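Local coordinates for protein Lv-ranaspumin (Lv-RSN-1) (PDB 4K82) that probably acts as a surfactant, helping to make and stabilise the foam nest in which the frog lays its eggs, at residues 47-50 with 51-55; 54-57 with 58-62; 111-114 with 115-119. One frame throughout, in Å; residues are numbered along the deposited sequence.

Interaction 1 of 3, residues 47-50 with 51-55; sequences QEQD and FKELK
Gln49 and Glu53, one turn apart, link their side chains across the first turns of helix 48-64, where Gln47 occupies the N-cap position. The backbone evidence for the helix is a run of i to i+4 bonds: Phe51 N to Gln47 O, Lys52 N to Glu48 O, Glu53 N to Gln49 O and Leu54 N to Asp50 O. Asp50, three residues on at N3, accepts from the backbone N of Gln47 through OD2 (2.8 Å), the donor meeting the carboxylate from above its plane.

Among side-chain polar contacts, Gln49 NE2 gives a hydrogen to Glu53 OE2 at 2.9 Å. The bond is fairly straight (160°), lies close to the amide plane and meets the oxygen nearly along its C-O axis. Different first torsions bring the two ends together: Gln49 turns CG away from its backbone N (chi1 -171°), whereas Glu53 keeps CG beside its own (chi1 -70°), and both chains then run extended. A water ties in the buried Asp50, donating to Asp50 OD1 at 2.6 Å and to Glu53 OE2 at a longer 3.3 Å, so each carboxylate has a donor near its charge.

Van der Waals contacts include Phe51, whose CB rests 3.5 Å from Glu48 O. Its ring also meets that of Tyr40 in helix 29-42, while Leu130 touches Asp50, Glu53 and Leu54. At the edge of the Phe51 ring, near its plane, Glu48 OE1 stands 4.2 Å from CD2.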
loop_
_atom_site.group_PDB
_atom_site.type_symbol
_atom_site.label_atom_id
_atom_site.label_comp_id
_atom_site.label_asym_id
_atom_site.label_seq_id
_atom_site.Cartn_x
_atom_site.Cartn_y
_atom_site.Cartn_z
ATOM N N GLN A 47 10.776 -11.548 8.966
ATOM C CA GLN A 47 11.895 -11.427 9.899
ATOM C C GLN A 47 11.450 -10.609 11.108
ATOM O O GLN A 47 10.525 -9.804 11.001
ATOM C CB GLN A 47 13.076 -10.702 9.228
ATOM C CG GLN A 47 13.715 -11.449 8.059
ATOM C CD GLN A 47 14.584 -10.550 7.196
ATOM O OE1 GLN A 47 14.326 -9.351 7.066
ATOM N NE2 GLN A 47 15.623 -11.127 6.602
ATOM N N GLU A 48 12.090 -10.804 12.257
ATOM C CA GLU A 48 11.808 -9.910 13.384
ATOM C C GLU A 48 12.014 -8.447 13.003
ATOM O O GLU A 48 11.223 -7.585 13.384
ATOM C CB GLU A 48 12.637 -10.258 14.622
ATOM C CG GLU A 48 12.711 -9.134 15.669
ATOM C CD GLU A 48 11.342 -8.635 16.179
ATOM O OE1 GLU A 48 10.366 -9.421 16.186
ATOM O OE2 GLU A 48 11.252 -7.446 16.588
ATOM N N GLN A 49 13.059 -8.160 12.235
ATOM C CA GLN A 49 13.271 -6.783 11.818
ATOM C C GLN A 49 12.114 -6.261 10.961
ATOM O O GLN A 49 11.813 -5.065 10.999
ATOM C CB GLN A 49 14.608 -6.602 11.097
ATOM C CG GLN A 49 14.943 -5.140 10.842
ATOM C CD GLN A 49 16.335 -4.948 10.303
ATOM O OE1 GLN A 49 17.242 -5.723 10.607
ATOM N NE2 GLN A 49 16.515 -3.919 9.486
ATOM N N ASP A 50 11.461 -7.151 10.215
ATOM C CA ASP A 50 10.290 -6.757 9.423
ATOM C C ASP A 50 9.156 -6.293 10.339
ATOM O O ASP A 50 8.536 -5.256 10.105
ATOM C CB ASP A 50 9.804 -7.909 8.534
ATOM C CG ASP A 50 10.818 -8.304 7.467
ATOM O OD1 ASP A 50 11.563 -7.426 6.993
ATOM O OD2 ASP A 50 10.853 -9.501 7.089
ATOM N N PHE A 51 8.921 -7.056 11.405
ATOM C CA PHE A 51 7.881 -6.732 12.375
ATOM C C PHE A 51 8.194 -5.416 13.070
ATOM O O PHE A 51 7.305 -4.595 13.308
ATOM C CB PHE A 51 7.763 -7.847 13.420
ATOM C CG PHE A 51 7.066 -9.071 12.911
ATOM C CD1 PHE A 51 5.956 -8.955 12.088
ATOM C CD2 PHE A 51 7.527 -10.335 13.232
ATOM C CE1 PHE A 51 5.309 -10.077 11.611
ATOM C CE2 PHE A 51 6.881 -11.466 12.752
ATOM C CZ PHE A 51 5.776 -11.333 11.939
ATOM N N LYS A 52 9.464 -5.221 13.405
ATOM C CA LYS A 52 9.891 -3.980 14.047
ATOM C C LYS A 52 9.665 -2.789 13.123
ATOM O O LYS A 52 9.159 -1.749 13.547
ATOM C CB LYS A 52 11.359 -4.051 14.459
ATOM C CG LYS A 52 11.868 -2.752 15.076
ATOM C CD LYS A 52 13.254 -2.902 15.677
ATOM C CE LYS A 52 13.646 -1.625 16.405
ATOM N NZ LYS A 52 12.493 -1.109 17.201
ATOM N N GLU A 53 10.032 -2.950 11.854
ATOM C CA GLU A 53 9.884 -1.866 10.890
ATOM C C GLU A 53 8.431 -1.565 10.567
ATOM O O GLU A 53 8.076 -0.419 10.302
ATOM C CB GLU A 53 10.679 -2.160 9.618
ATOM C CG GLU A 53 12.178 -2.089 9.855
ATOM C CD GLU A 53 12.975 -2.089 8.572
ATOM O OE1 GLU A 53 12.530 -1.454 7.590
ATOM O OE2 GLU A 53 14.047 -2.723 8.545
ATOM N N LEU A 54 7.593 -2.596 10.557
ATOM C CA LEU A 54 6.162 -2.381 10.362
ATOM C C LEU A 54 5.569 -1.545 11.487
ATOM O O LEU A 54 4.761 -0.655 11.246
ATOM C CB LEU A 54 5.395 -3.702 10.215
ATOM C CG LEU A 54 5.410 -4.389 8.843
ATOM C CD1 LEU A 54 4.872 -5.807 8.948
ATOM C CD2 LEU A 54 4.614 -3.585 7.817
ATOM N N LYS A 55 5.966 -1.831 12.723
ATOM C CA LYS A 55 5.464 -1.043 13.838
ATOM C C LYS A 55 5.961 0.399 13.745
ATOM O O LYS A 55 5.203 1.338 13.980
ATOM C CB LYS A 55 5.870 -1.640 15.182
ATOM C CG LYS A 55 5.218 -0.883 16.326
ATOM C CD LYS A 55 5.592 -1.413 17.666
ATOM C CE LYS A 55 4.775 -0.691 18.731
ATOM N NZ LYS A 55 5.028 -1.285 20.061
HETATM O O HOH W 1 13.421 -5.832 7.767
#

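Interaction 2 of 3, residues 54-57 with 58-62; sequences LKEL and LERTL
Glu56 and Arg60 both hold CG beside the backbone N, and Arg60 (chi1 -70°) then bends at chi3 (-65°), folding its guanidinium back over the preceding turn of the helix. One face of that group consequently lies on the backbone, with Glu56 O 3.7 Å above its plane and over its centre, and Leu57 N nearer the rim. The salt bridge from Arg60 NH2 to Glu56 OE1 is long, at 3.5 Å, and the carboxylate and guanidinium planes are turned 66° apart. A water in the guanidinium plane accepts from Arg60 NH2 and donates weakly to Glu56 OE1, giving the two charges a second, indirect link.

Thr61 places OG1 beside its own backbone N, which lets both atoms donate to Leu57 O. The OG1 and N bonds to that oxygen are each 2.8 Å long and arrive from opposite faces of the carbonyl plane.

Glu59 runs extended across Lys55, its OE2 3.7 Å from Lys55 CE but 4.5 Å from Lys55 NZ, beyond a salt bridge. With an alanine at the Glu59 position, the Lys55 ammonium is likely to lose this nearby negative charge, and CE its contact with OE2.

Inward, Thr61 touches Leu29, Glu32 and Ile36 of helix 29-42, while Leu58 packs against Leu33 of that helix, Leu69 of helix 69-76, and Ile92 and Leu96 of helix 89-102.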
loop_
_atom_site.group_PDB
_atom_site.type_symbol
_atom_site.label_atom_id
_atom_site.label_comp_id
_atom_site.label_asym_id
_atom_site.label_seq_id
_atom_site.Cartn_x
_atom_site.Cartn_y
_atom_site.Cartn_z
ATOM N N LEU A 54 7.593 -2.596 10.557
ATOM C CA LEU A 54 6.162 -2.381 10.362
ATOM C C LEU A 54 5.569 -1.545 11.487
ATOM O O LEU A 54 4.761 -0.655 11.246
ATOM C CB LEU A 54 5.395 -3.702 10.215
ATOM C CG LEU A 54 5.410 -4.389 8.843
ATOM C CD1 LEU A 54 4.872 -5.807 8.948
ATOM C CD2 LEU A 54 4.614 -3.585 7.817
ATOM N N LYS A 55 5.966 -1.831 12.723
ATOM C CA LYS A 55 5.464 -1.043 13.838
ATOM C C LYS A 55 5.961 0.399 13.745
ATOM O O LYS A 55 5.203 1.338 13.980
ATOM C CB LYS A 55 5.870 -1.640 15.182
ATOM C CG LYS A 55 5.218 -0.883 16.326
ATOM C CD LYS A 55 5.592 -1.413 17.666
ATOM C CE LYS A 55 4.775 -0.691 18.731
ATOM N NZ LYS A 55 5.028 -1.285 20.061
ATOM N N GLU A 56 7.230 0.574 13.387
ATOM C CA GLU A 56 7.771 1.923 13.232
ATOM C C GLU A 56 7.021 2.699 12.168
ATOM O O GLU A 56 6.727 3.872 12.350
ATOM C CB GLU A 56 9.259 1.890 12.907
ATOM C CG GLU A 56 10.116 1.407 14.070
ATOM C CD GLU A 56 11.567 1.813 13.933
ATOM O OE1 GLU A 56 11.831 2.858 13.297
ATOM O OE2 GLU A 56 12.443 1.089 14.460
ATOM N N LEU A 57 6.691 2.027 11.067
ATOM C CA LEU A 57 5.900 2.642 10.015
ATOM C C LEU A 57 4.496 3.034 10.483
ATOM O O LEU A 57 3.999 4.109 10.154
ATOM C CB LEU A 57 5.828 1.721 8.798
ATOM C CG LEU A 57 5.083 2.250 7.572
ATOM C CD1 LEU A 57 5.786 3.478 6.994
ATOM C CD2 LEU A 57 4.941 1.155 6.522
ATOM N N LEU A 58 3.857 2.162 11.258
ATOM C CA LEU A 58 2.559 2.494 11.836
ATOM C C LEU A 58 2.656 3.726 12.736
ATOM O O LEU A 58 1.828 4.628 12.657
ATOM C CB LEU A 58 2.046 1.294 12.647
ATOM C CG LEU A 58 0.661 1.427 13.287
ATOM C CD1 LEU A 58 -0.406 1.807 12.258
ATOM C CD2 LEU A 58 0.305 0.117 13.975
ATOM N N GLU A 59 3.670 3.747 13.588
ATOM C CA GLU A 59 3.893 4.888 14.469
ATOM C C GLU A 59 4.059 6.163 13.654
ATOM O O GLU A 59 3.406 7.176 13.936
ATOM C CB GLU A 59 5.103 4.624 15.374
ATOM C CG GLU A 59 4.838 3.546 16.404
ATOM C CD GLU A 59 6.044 3.198 17.254
ATOM O OE1 GLU A 59 7.187 3.326 16.760
ATOM O OE2 GLU A 59 5.845 2.796 18.422
ATOM N N ARG A 60 4.908 6.108 12.633
ATOM C CA ARG A 60 5.169 7.291 11.812
ATOM C C ARG A 60 3.930 7.735 11.060
ATOM O O ARG A 60 3.640 8.922 10.962
ATOM C CB ARG A 60 6.302 7.030 10.817
ATOM C CG ARG A 60 7.678 6.907 11.451
ATOM C CD ARG A 60 8.759 6.836 10.383
ATOM N NE ARG A 60 8.635 5.625 9.579
ATOM C CZ ARG A 60 9.395 4.545 9.733
ATOM N NH1 ARG A 60 9.204 3.488 8.959
ATOM N NH2 ARG A 60 10.354 4.526 10.651
ATOM N N THR A 61 3.213 6.775 10.485
ATOM C CA THR A 61 2.009 7.077 9.735
ATOM C C THR A 61 0.974 7.782 10.611
ATOM O O THR A 61 0.365 8.758 10.191
ATOM C CB THR A 61 1.413 5.784 9.155
ATOM O OG1 THR A 61 2.344 5.222 8.228
ATOM C CG2 THR A 61 0.106 6.050 8.452
ATOM N N LEU A 62 0.789 7.298 11.837
ATOM C CA LEU A 62 -0.165 7.935 12.751
ATOM C C LEU A 62 0.296 9.329 13.174
ATOM O O LEU A 62 -0.515 10.252 13.261
ATOM C CB LEU A 62 -0.430 7.049 13.959
ATOM C CG LEU A 62 -1.246 5.830 13.539
ATOM C CD1 LEU A 62 -1.158 4.795 14.624
ATOM C CD2 LEU A 62 -2.689 6.231 13.262
HETATM O O HOH W 2 12.145 1.885 10.814
#

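Interaction 3 of 3, residues 111-114 with 115-119; sequences NAVC and DVTKK
Val113 and Thr117 lie one turn apart on helix 107-121, and their side chains cross at a slant, Val113 CG1 approaching Thr117 OG1 to 4.1 Å. The polar part of the pair runs from Thr117 to the backbone carbonyl of Val113. Thr117 sets OG1 beside its own N (chi1 -60°), and from there the hydroxyl donates to Val113 O at 2.9 Å, arriving well above the carbonyl plane (40° out of it). Thr117 N bonds to the same oxygen, also at 2.9 Å. The OG1 bond holds the side-chain rotation and uses the hydroxyl hydrogen, so that Val113 O accepts two hydrogens and Thr117 CG2 is left on the branch anti to the backbone N.

Asp115 is oriented quite differently against the turn before it. Its carboxylate is laid flat over Asn111 O: that oxygen is 3.3 Å from Asp115 CG, 3.5 Å from OD1 and 3.6 Å from OD2, a nearly even spread that places it over the face of the group. The carbonyl meanwhile takes its hydrogen bond from Asp115 N. Val116 points a methyl at the preceding turn, CG2 lying 3.5 Å from Ala112 O, and Lys118 passes Cys114 O alongside, with its CG 3.3 Å away, before the chain bends at chi3.

Cys114 forms a disulfide with Cys38 of helix 29-42. Around that covalent link, Val113 packs on Ala34 and Val35 of the same helix, Thr117 also touches Val35, and Lys118 reaches Asn42. Val116 instead meets Val205, Leu206 and Asn209 of helix 196-212, so that helix 107-121 joins two neighbouring helices.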
loop_
_atom_site.group_PDB
_atom_site.type_symbol
_atom_site.label_atom_id
_atom_site.label_comp_id
_atom_site.label_asym_id
_atom_site.label_seq_id
_atom_site.Cartn_x
_atom_site.Cartn_y
_atom_site.Cartn_z
ATOM N N ASN A 111 -10.355 -3.096 1.248
ATOM C CA ASN A 111 -10.146 -4.420 0.674
ATOM C C ASN A 111 -9.384 -4.382 -0.648
ATOM O O ASN A 111 -8.562 -5.260 -0.919
ATOM C CB ASN A 111 -11.479 -5.159 0.515
ATOM C CG ASN A 111 -12.122 -5.487 1.850
ATOM O OD1 ASN A 111 -11.437 -5.564 2.872
ATOM N ND2 ASN A 111 -13.439 -5.679 1.852
ATOM N N ALA A 112 -9.638 -3.353 -1.454
ATOM C CA ALA A 112 -8.937 -3.199 -2.725
ATOM C C ALA A 112 -7.454 -2.949 -2.479
ATOM O O ALA A 112 -6.598 -3.493 -3.168
ATOM C CB ALA A 112 -9.540 -2.059 -3.542
ATOM N N VAL A 113 -7.156 -2.110 -1.490
ATOM C CA VAL A 113 -5.764 -1.855 -1.106
ATOM C C VAL A 113 -5.119 -3.119 -0.530
ATOM O O VAL A 113 -3.961 -3.434 -0.820
ATOM C CB VAL A 113 -5.671 -0.712 -0.078
ATOM C CG1 VAL A 113 -4.251 -0.580 0.443
ATOM C CG2 VAL A 113 -6.135 0.608 -0.697
ATOM N N CYS A 114 -5.886 -3.856 0.262
ATOM C CA CYS A 114 -5.395 -5.079 0.872
ATOM C C CYS A 114 -5.023 -6.109 -0.193
ATOM O O CYS A 114 -3.961 -6.733 -0.130
ATOM C CB CYS A 114 -6.470 -5.640 1.801
ATOM S SG CYS A 114 -5.877 -6.803 3.035
ATOM N N ASP A 115 -5.897 -6.276 -1.179
ATOM C CA ASP A 115 -5.635 -7.215 -2.271
ATOM C C ASP A 115 -4.375 -6.841 -3.061
ATOM O O ASP A 115 -3.553 -7.707 -3.380
ATOM C CB ASP A 115 -6.856 -7.345 -3.187
ATOM C CG ASP A 115 -8.022 -8.066 -2.510
ATOM O OD1 ASP A 115 -7.821 -8.660 -1.425
ATOM O OD2 ASP A 115 -9.141 -8.038 -3.067
ATOM N N VAL A 116 -4.209 -5.550 -3.351
ATOM C CA VAL A 116 -3.002 -5.078 -4.010
ATOM C C VAL A 116 -1.756 -5.342 -3.177
ATOM O O VAL A 116 -0.730 -5.791 -3.694
ATOM C CB VAL A 116 -3.100 -3.576 -4.342
ATOM C CG1 VAL A 116 -1.716 -2.992 -4.608
ATOM C CG2 VAL A 116 -4.025 -3.366 -5.531
ATOM N N THR A 117 -1.853 -5.080 -1.875
ATOM C CA THR A 117 -0.729 -5.293 -0.988
ATOM C C THR A 117 -0.304 -6.759 -0.989
ATOM O O THR A 117 0.892 -7.062 -1.000
ATOM C CB THR A 117 -1.050 -4.806 0.455
ATOM O OG1 THR A 117 -1.343 -3.404 0.429
ATOM C CG2 THR A 117 0.119 -5.053 1.406
ATOM N N LYS A 118 -1.287 -7.658 -1.011
ATOM C CA LYS A 118 -1.001 -9.084 -1.069
ATOM C C LYS A 118 -0.208 -9.434 -2.323
ATOM O O LYS A 118 0.790 -10.147 -2.253
ATOM C CB LYS A 118 -2.294 -9.904 -0.999
ATOM C CG LYS A 118 -2.972 -9.831 0.357
ATOM C CD LYS A 118 -4.387 -10.367 0.278
ATOM C CE LYS A 118 -4.381 -11.847 -0.017
ATOM N NZ LYS A 118 -5.749 -12.389 -0.257
ATOM N N LYS A 119 -0.638 -8.899 -3.459
ATOM C CA LYS A 119 0.044 -9.138 -4.719
ATOM C C LYS A 119 1.468 -8.580 -4.735
ATOM O O LYS A 119 2.386 -9.207 -5.262
ATOM C CB LYS A 119 -0.792 -8.602 -5.879
ATOM C CG LYS A 119 -2.003 -9.488 -6.166
ATOM C CD LYS A 119 -3.001 -8.780 -7.053
ATOM C CE LYS A 119 -4.335 -9.504 -7.079
ATOM N NZ LYS A 119 -4.213 -10.822 -7.751
#

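How the interactions relate
Interactions 1 and 2 follow one another on helix 48-64, sharing Leu54 and Lys55, with centres 11 Å apart and a packing contact between Glu53 O and Arg60 NH1. Interaction 3 comes later in the chain, on helix 107-121, its centre 20 Å from that of interaction 1 and 19 Å from that of interaction 2. Its nearest atoms stay about 8 Å from either. The common neighbour is helix 29-42, against which side chains of all three interactions pack and to which interaction 3 is also covalently bound. Local bonds thus shape each helix, while helix 29-42 connects them in this largely helical, disulfide-braced protein.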